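Local coordinates for protein transcription regulator (Lactobacillus plantarum WCFS1, PDB 3CLK) that probably regulates transcription as a dimer, sensing a small-molecule effector through a two-lobed domain of the periplasmic binding protein-like type, at residues N118-E123 and S216-D221. Residues are numbered along the deposited sequence; the frame is centred on the assembly and turned at random.
Sequences NLLINE and SIVSID
Leu120 and Val218 meet through two torsions: chi1 of -67° sets CG of Leu120 anti to its carbonyl carbon, and chi1 of 174° on Val218 puts CG1 anti to the backbone N, which leaves CG2 anti to the carbonyl carbon, beside N. The two side chains thus reach toward each other, tip to tip, Leu120 CD2 lying 3.6 Å from Val218 CG2. CG of Leu120 is nearly as near, 3.7 Å from the same CG2, and CD1 of Leu120 stands at 4.1 Å from Val218 CG2, so one valine methyl faces the whole isopropyl end of the leucine. CD2 of Leu120 also reaches the CB of Ser216, 3.7 Å away, and thereby bridges two residues on the same face of 216-219. From the preceding helix residue, Leu119 comes in obliquely, its CD2 reaching Val218 CG2 at 4.1 Å, a looser touch. Cutting Leu120 back to an alanine is likely to open a gap over the CB of Ser216 and CG2 of Val218, leaving the valine methyl, within 118-123, the longer contact with Leu119. Ser216 offers carbon alone to the helix; its OG is hydrogen-bonded to the backbone N of Ala279. The end of helix 109-121 is thus laid on the mixed sheet in which 216-219 runs between 188-191 and 234-237, and Leu120 also touches Ile128 on strand 128-131. On the other face of the strand, Ile217 packs against Ile200 of helix 194-206, the helix-sheet-helix layering expected of a lobe in this family. While the strand's backbone is bonded to its neighbours, as between Val218 and Ile189, no hydrogen bond crosses the two segments: the join is apolar and non-directional, held by the fit of leucine and valine methyls.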
loop_
_atom_site.group_PDB
_atom_site.type_symbol
_atom_site.label_atom_id
_atom_site.label_comp_id
_atom_site.label_asym_id
_atom_site.label_seq_id
_atom_site.Cartn_x
_atom_site.Cartn_y
_atom_site.Cartn_z
ATOM N N ASN B 118 -5.603 -26.694 -2.849
ATOM C CA ASN B 118 -6.798 -27.526 -2.744
ATOM C C ASN B 118 -8.036 -26.777 -3.214
ATOM O O ASN B 118 -8.977 -27.386 -3.726
ATOM C CB ASN B 118 -6.996 -28.014 -1.305
ATOM C CG ASN B 118 -6.179 -29.255 -1.002
ATOM O OD1 ASN B 118 -5.960 -29.606 0.162
ATOM N ND2 ASN B 118 -5.733 -29.937 -2.052
ATOM N N LEU B 119 -8.041 -25.459 -3.040
ATOM C CA LEU B 119 -9.178 -24.654 -3.473
ATOM C C LEU B 119 -9.401 -24.881 -4.973
ATOM O O LEU B 119 -10.544 -25.026 -5.428
ATOM C CB LEU B 119 -8.921 -23.169 -3.178
ATOM C CG LEU B 119 -10.103 -22.195 -3.303
ATOM C CD1 LEU B 119 -9.776 -20.887 -2.592
ATOM C CD2 LEU B 119 -10.426 -21.952 -4.778
ATOM N N LEU B 120 -8.314 -24.918 -5.742
ATOM C CA LEU B 120 -8.414 -25.147 -7.183
ATOM C C LEU B 120 -8.710 -26.624 -7.465
ATOM O O LEU B 120 -9.531 -26.946 -8.326
ATOM C CB LEU B 120 -7.114 -24.725 -7.891
ATOM C CG LEU B 120 -6.790 -23.222 -7.877
ATOM C CD1 LEU B 120 -5.389 -22.968 -8.436
ATOM C CD2 LEU B 120 -7.822 -22.480 -8.701
ATOM N N ILE B 121 -8.047 -27.519 -6.737
ATOM C CA ILE B 121 -8.267 -28.949 -6.925
ATOM C C ILE B 121 -9.738 -29.291 -6.696
ATOM O O ILE B 121 -10.327 -30.063 -7.454
ATOM C CB ILE B 121 -7.399 -29.793 -5.961
ATOM C CG1 ILE B 121 -5.922 -29.694 -6.362
ATOM C CG2 ILE B 121 -7.848 -31.250 -6.000
ATOM C CD1 ILE B 121 -4.956 -30.257 -5.312
ATOM N N ASN B 122 -10.331 -28.722 -5.651
ATOM C CA ASN B 122 -11.736 -28.990 -5.360
ATOM C C ASN B 122 -12.674 -28.380 -6.404
ATOM O O ASN B 122 -13.857 -28.743 -6.483
ATOM C CB ASN B 122 -12.083 -28.491 -3.959
ATOM C CG ASN B 122 -11.382 -29.297 -2.874
ATOM O OD1 ASN B 122 -11.039 -30.460 -3.084
ATOM N ND2 ASN B 122 -11.185 -28.693 -1.712
ATOM N N GLU B 123 -12.148 -27.453 -7.202
ATOM C CA GLU B 123 -12.933 -26.831 -8.266
ATOM C C GLU B 123 -12.704 -27.598 -9.569
ATOM O O GLU B 123 -13.151 -27.180 -10.634
ATOM C CB GLU B 123 -12.545 -25.357 -8.446
ATOM C CG GLU B 123 -12.984 -24.464 -7.283
ATOM C CD GLU B 123 -14.208 -23.626 -7.600
ATOM O OE1 GLU B 123 -14.067 -22.601 -8.304
ATOM O OE2 GLU B 123 -15.315 -23.993 -7.146
ATOM N N SER B 216 -8.015 -19.899 -13.851
ATOM C CA SER B 216 -8.394 -19.512 -12.496
ATOM C C SER B 216 -7.136 -19.018 -11.788
ATOM O O SER B 216 -6.045 -19.547 -12.012
ATOM C CB SER B 216 -8.964 -20.704 -11.714
ATOM O OG SER B 216 -10.295 -21.011 -12.095
ATOM N N ILE B 217 -7.295 -18.012 -10.934
ATOM C CA ILE B 217 -6.171 -17.468 -10.175
ATOM C C ILE B 217 -6.554 -17.343 -8.710
ATOM O O ILE B 217 -7.611 -16.809 -8.395
ATOM C CB ILE B 217 -5.760 -16.057 -10.665
ATOM C CG1 ILE B 217 -5.266 -16.119 -12.112
ATOM C CG2 ILE B 217 -4.682 -15.490 -9.741
ATOM C CD1 ILE B 217 -4.948 -14.757 -12.708
ATOM N N VAL B 218 -5.694 -17.848 -7.824
ATOM C CA VAL B 218 -5.905 -17.759 -6.382
ATOM C C VAL B 218 -4.741 -16.945 -5.806
ATOM O O VAL B 218 -3.567 -17.303 -5.971
ATOM C CB VAL B 218 -5.912 -19.150 -5.708
ATOM C CG1 VAL B 218 -5.983 -18.989 -4.200
ATOM C CG2 VAL B 218 -7.115 -19.965 -6.204
ATOM N N SER B 219 -5.068 -15.854 -5.123
ATOM C CA SER B 219 -4.053 -14.991 -4.547
ATOM C C SER B 219 -3.800 -15.308 -3.075
ATOM O O SER B 219 -4.692 -15.770 -2.365
ATOM C CB SER B 219 -4.491 -13.526 -4.695
ATOM O OG SER B 219 -3.514 -12.639 -4.192
ATOM N N ILE B 220 -2.571 -15.084 -2.625
ATOM C CA ILE B 220 -2.231 -15.300 -1.221
ATOM C C ILE B 220 -2.064 -13.915 -0.611
ATOM O O ILE B 220 -1.392 -13.064 -1.188
ATOM C CB ILE B 220 -0.912 -16.083 -1.048
ATOM C CG1 ILE B 220 -1.100 -17.530 -1.511
ATOM C CG2 ILE B 220 -0.485 -16.093 0.427
ATOM C CD1 ILE B 220 0.214 -18.294 -1.607
ATOM N N ASP B 221 -2.705 -13.716 0.539
ATOM C CA ASP B 221 -2.700 -12.480 1.336
ATOM C C ASP B 221 -4.111 -11.921 1.521
ATOM O O ASP B 221 -4.573 -11.783 2.650
ATOM C CB ASP B 221 -1.771 -11.400 0.750
ATOM C CG ASP B 221 -0.291 -11.689 1.021
ATOM O OD1 ASP B 221 0.022 -12.417 1.990
ATOM O OD2 ASP B 221 0.562 -11.182 0.270
#